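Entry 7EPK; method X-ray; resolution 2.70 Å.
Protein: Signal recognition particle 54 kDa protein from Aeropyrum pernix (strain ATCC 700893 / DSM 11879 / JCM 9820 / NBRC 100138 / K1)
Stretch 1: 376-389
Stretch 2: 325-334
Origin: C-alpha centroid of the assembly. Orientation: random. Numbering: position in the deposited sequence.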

# COMPACT_ATOMS: atom_id res chain seq x y z
N ILE A 376 13.70 25.67 -17.73
CA ILE A 376 14.13 26.33 -19.00
C ILE A 376 13.68 25.45 -20.18
O ILE A 376 12.97 25.96 -21.03
CB ILE A 376 15.66 26.54 -19.03
CG1 ILE A 376 16.14 27.59 -18.02
CG2 ILE A 376 16.13 26.85 -20.44
CD1 ILE A 376 16.06 29.01 -18.51
N ILE A 377 14.13 24.19 -20.21
CA ILE A 377 13.88 23.23 -21.33
C ILE A 377 12.36 23.07 -21.47
O ILE A 377 11.84 23.08 -22.60
CB ILE A 377 14.59 21.88 -21.08
CG1 ILE A 377 16.12 22.03 -21.04
CG2 ILE A 377 14.21 20.87 -22.14
CD1 ILE A 377 16.81 20.83 -20.49
N GLU A 378 11.65 22.96 -20.35
CA GLU A 378 10.18 22.75 -20.36
C GLU A 378 9.48 23.93 -21.05
O GLU A 378 8.37 23.72 -21.54
CB GLU A 378 9.69 22.49 -18.94
CG GLU A 378 10.13 21.16 -18.37
CD GLU A 378 9.84 20.99 -16.89
OE1 GLU A 378 10.40 20.07 -16.27
OE2 GLU A 378 9.05 21.79 -16.38
N SER A 379 10.10 25.12 -21.10
CA SER A 379 9.50 26.38 -21.65
C SER A 379 9.90 26.59 -23.12
O SER A 379 9.21 27.34 -23.82
CB SER A 379 9.83 27.60 -20.79
OG SER A 379 9.28 27.48 -19.48
N MET A 380 10.95 25.92 -23.60
CA MET A 380 11.34 25.91 -25.03
C MET A 380 10.23 25.26 -25.87
O MET A 380 9.69 24.26 -25.41
CB MET A 380 12.62 25.10 -25.22
CG MET A 380 13.79 25.59 -24.42
SD MET A 380 15.26 24.73 -24.96
CE MET A 380 16.57 25.65 -24.16
N THR A 381 9.94 25.77 -27.07
CA THR A 381 9.00 25.15 -28.05
C THR A 381 9.55 23.80 -28.49
O THR A 381 10.77 23.54 -28.36
CB THR A 381 8.73 26.02 -29.30
OG1 THR A 381 9.80 25.92 -30.23
CG2 THR A 381 8.56 27.49 -29.01
N TYR A 382 8.70 22.95 -29.05
CA TYR A 382 9.13 21.65 -29.62
C TYR A 382 10.17 21.88 -30.72
O TYR A 382 11.06 21.05 -30.86
CB TYR A 382 7.92 20.86 -30.12
CG TYR A 382 7.01 20.41 -29.01
CD1 TYR A 382 7.41 19.43 -28.11
CD2 TYR A 382 5.79 21.01 -28.81
CE1 TYR A 382 6.59 19.03 -27.07
CE2 TYR A 382 4.96 20.63 -27.78
CZ TYR A 382 5.35 19.62 -26.91
OH TYR A 382 4.51 19.25 -25.89
N GLU A 383 10.02 22.97 -31.48
CA GLU A 383 10.96 23.36 -32.56
C GLU A 383 12.29 23.77 -31.93
O GLU A 383 13.35 23.28 -32.36
CB GLU A 383 10.40 24.52 -33.38
CG GLU A 383 11.28 24.94 -34.53
CD GLU A 383 10.77 26.18 -35.22
OE1 GLU A 383 10.98 27.25 -34.64
OE2 GLU A 383 10.14 26.10 -36.32
N GLU A 384 12.24 24.61 -30.90
CA GLU A 384 13.43 24.94 -30.08
C GLU A 384 14.06 23.66 -29.51
O GLU A 384 15.26 23.52 -29.68
CB GLU A 384 13.06 25.91 -28.97
CG GLU A 384 12.61 27.23 -29.55
CD GLU A 384 12.45 28.30 -28.51
OE1 GLU A 384 12.08 29.40 -28.91
OE2 GLU A 384 12.68 28.00 -27.31
N LEU A 385 13.29 22.75 -28.93
CA LEU A 385 13.87 21.49 -28.35
C LEU A 385 14.74 20.83 -29.42
O LEU A 385 15.80 20.32 -29.09
CB LEU A 385 12.76 20.54 -27.88
CG LEU A 385 12.33 20.57 -26.40
CD1 LEU A 385 13.28 21.35 -25.49
CD2 LEU A 385 10.91 21.10 -26.25
N ASP A 386 14.29 20.89 -30.67
CA ASP A 386 14.90 20.15 -31.80
C ASP A 386 16.15 20.89 -32.27
O ASP A 386 17.14 20.23 -32.54
CB ASP A 386 13.94 20.01 -32.98
CG ASP A 386 14.49 19.10 -34.05
OD1 ASP A 386 15.21 18.14 -33.68
OD2 ASP A 386 14.21 19.36 -35.23
N ARG A 387 16.03 22.21 -32.40
CA ARG A 387 17.04 23.11 -32.98
C ARG A 387 17.29 24.24 -31.98
O ARG A 387 16.78 25.34 -32.12
CB ARG A 387 16.52 23.60 -34.33
CG ARG A 387 16.59 22.57 -35.45
CD ARG A 387 15.84 23.01 -36.69
NE ARG A 387 16.33 24.28 -37.20
CZ ARG A 387 15.58 25.26 -37.71
NH1 ARG A 387 14.26 25.14 -37.80
NH2 ARG A 387 16.15 26.37 -38.13
N PRO A 388 18.07 24.01 -30.91
CA PRO A 388 18.27 25.05 -29.91
C PRO A 388 19.13 26.22 -30.43
O PRO A 388 19.16 27.25 -29.78
CB PRO A 388 18.94 24.29 -28.75
CG PRO A 388 19.67 23.15 -29.44
CD PRO A 388 18.76 22.75 -30.59
N GLU A 389 19.81 26.04 -31.57
CA GLU A 389 20.64 27.07 -32.27
C GLU A 389 19.75 28.19 -32.83
O GLU A 389 20.26 29.31 -33.02
CB GLU A 389 21.45 26.45 -33.42
CG GLU A 389 20.72 25.39 -34.24
CD GLU A 389 20.82 23.95 -33.73
OE1 GLU A 389 21.45 23.71 -32.66
OE2 GLU A 389 20.27 23.05 -34.40
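Stretch 2 (325-334) TMRTIYRQLR

A helix that packs against a chain segment broken by a turn can meet two helical segments at once, and its side chains show how this is done. In the archaeal signal recognition particle 54 kDa protein, residues 326-334 form one continuous helix, held by regular backbone bonds such as Tyr330 N to Met326 O (2.9 Å). Thr325 caps its start: with chi1 at 67° (p), its OG1 accepts from Thr328 N at 3.1 Å. The partner stretch is less uniform. The end of one helix leads through Met380 and Thr381, both with extended backbone angles, into a short helix at 382-386, and Thr381, also p, caps this second piece by accepting from Glu384 N at its OG1 (2.8 Å).

The first residues of the 326-334 helix lie near the short helix, where the CA atoms of Leu385 and Met326 are 5.7 Å apart; farther along, the helix meets the end of the earlier one, so the stretches run in roughly opposite directions. Ile377 supplies the knob. Its m,t conformation extends CD1 into a hole formed by Met326, Ile329, Tyr330 and Leu333, a patch spaced three and four residues apart along one side of the helix. Ile377 CD1 comes within 4.2 Å of Leu333 CD1 and 4.4 Å of Ile329 CG2, and Ile377 CG2 lies 3.8 Å from Tyr330 CD1.

Met326 gives up the most surface to the contact. Its chi1 and chi2 are both m and its chi3 is t, a bent path that brings Met326 CE to 3.6 Å from Met380 CE and to a tight 3.3 Å from Pro388 CB. Near its backbone, Met326 CB also packs 3.8 Å from Leu385 CD1, so that one flexible side chain touches the turn, the short helix and the segment that follows it. Leu385 itself has chi1 of -95° and chi2 of -12°, both between the usual wells.

Polar groups border this apolar patch. Tyr330 adopts t at chi1, and its hydroxyl donates to Glu378 OE1, with OH and OE1 2.7 Å apart; the carboxylate oxygen lies near the ring plane. Glu378 has its CA-to-CB bond sideways to the helix, but an m,t side chain carries its end nearer. Arg327 does likewise: from a sideways start, its m,t,t chain brings NH1 to 4.1 Å from Tyr382 CD1, an edge-to-edge approach of guanidinium and ring. By contrast, the CA-to-CB bonds of Ile377, Met326, Met380 and Tyr330 already point toward the other stretch.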

# COMPACT_ATOMS: atom_id res chain seq x y z
N THR A 325 21.49 16.45 -27.13
CA THR A 325 20.32 17.31 -27.45
C THR A 325 19.69 17.85 -26.16
O THR A 325 20.15 17.47 -25.06
CB THR A 325 19.20 16.57 -28.19
OG1 THR A 325 18.68 15.62 -27.25
CG2 THR A 325 19.66 15.94 -29.49
N MET A 326 18.66 18.70 -26.27
CA MET A 326 17.92 19.24 -25.10
C MET A 326 17.20 18.10 -24.38
O MET A 326 17.04 18.19 -23.15
CB MET A 326 16.90 20.30 -25.52
CG MET A 326 17.54 21.65 -25.89
SD MET A 326 18.73 22.28 -24.65
CE MET A 326 19.28 23.75 -25.50
N ARG A 327 16.80 17.05 -25.11
CA ARG A 327 16.06 15.88 -24.54
C ARG A 327 17.06 15.00 -23.80
O ARG A 327 16.67 14.48 -22.73
CB ARG A 327 15.30 15.11 -25.62
CG ARG A 327 13.99 15.79 -26.00
CD ARG A 327 13.34 15.29 -27.27
NE ARG A 327 12.06 15.95 -27.45
CZ ARG A 327 11.15 15.58 -28.33
NH1 ARG A 327 10.00 16.23 -28.39
NH2 ARG A 327 11.39 14.58 -29.15
N THR A 328 18.28 14.88 -24.31
CA THR A 328 19.39 14.14 -23.67
C THR A 328 19.70 14.81 -22.34
O THR A 328 19.66 14.13 -21.31
CB THR A 328 20.63 14.10 -24.55
OG1 THR A 328 20.31 13.35 -25.72
CG2 THR A 328 21.84 13.51 -23.86
N ILE A 329 19.97 16.12 -22.39
CA ILE A 329 20.31 16.96 -21.20
C ILE A 329 19.14 16.92 -20.19
O ILE A 329 19.39 16.77 -18.98
CB ILE A 329 20.65 18.41 -21.62
CG1 ILE A 329 21.84 18.44 -22.58
CG2 ILE A 329 20.89 19.27 -20.39
CD1 ILE A 329 22.29 19.83 -22.94
N TYR A 330 17.91 17.05 -20.67
CA TYR A 330 16.73 17.00 -19.79
C TYR A 330 16.68 15.67 -19.04
O TYR A 330 16.38 15.69 -17.84
CB TYR A 330 15.45 17.19 -20.59
CG TYR A 330 14.24 17.28 -19.70
CD1 TYR A 330 13.85 18.49 -19.16
CD2 TYR A 330 13.52 16.16 -19.36
CE1 TYR A 330 12.73 18.59 -18.35
CE2 TYR A 330 12.40 16.24 -18.55
CZ TYR A 330 12.00 17.46 -18.04
OH TYR A 330 10.89 17.57 -17.24
N ARG A 331 16.95 14.55 -19.73
CA ARG A 331 16.90 13.18 -19.14
C ARG A 331 18.10 13.02 -18.21
O ARG A 331 17.93 12.38 -17.14
CB ARG A 331 16.91 12.10 -20.23
CG ARG A 331 15.58 11.91 -20.94
CD ARG A 331 15.57 10.67 -21.83
NE ARG A 331 14.49 10.74 -22.81
CZ ARG A 331 14.59 11.20 -24.05
NH1 ARG A 331 13.53 11.23 -24.84
NH2 ARG A 331 15.76 11.61 -24.51
N GLN A 332 19.24 13.57 -18.63
CA GLN A 332 20.52 13.59 -17.87
C GLN A 332 20.29 14.30 -16.53
O GLN A 332 20.65 13.72 -15.51
CB GLN A 332 21.60 14.28 -18.68
CG GLN A 332 22.98 14.24 -18.02
CD GLN A 332 23.98 15.00 -18.85
OE1 GLN A 332 24.23 14.68 -20.01
NE2 GLN A 332 24.53 16.05 -18.25
N LEU A 333 19.69 15.49 -16.54
CA LEU A 333 19.47 16.30 -15.31
C LEU A 333 18.50 15.55 -14.40
O LEU A 333 18.87 15.33 -13.22
CB LEU A 333 18.92 17.69 -15.68
CG LEU A 333 19.86 18.56 -16.53
CD1 LEU A 333 19.14 19.77 -17.10
CD2 LEU A 333 21.08 18.98 -15.73
N ARG A 334 17.33 15.15 -14.91
CA ARG A 334 16.33 14.36 -14.15
C ARG A 334 17.06 13.23 -13.41
O ARG A 334 16.89 13.12 -12.20
CB ARG A 334 15.25 13.75 -15.04
CG ARG A 334 14.23 12.92 -14.27
CD ARG A 334 13.09 12.38 -15.13
NE ARG A 334 12.84 10.97 -14.88
CZ ARG A 334 13.68 9.97 -15.17
NH1 ARG A 334 14.86 10.20 -15.73
NH2 ARG A 334 13.33 8.72 -14.89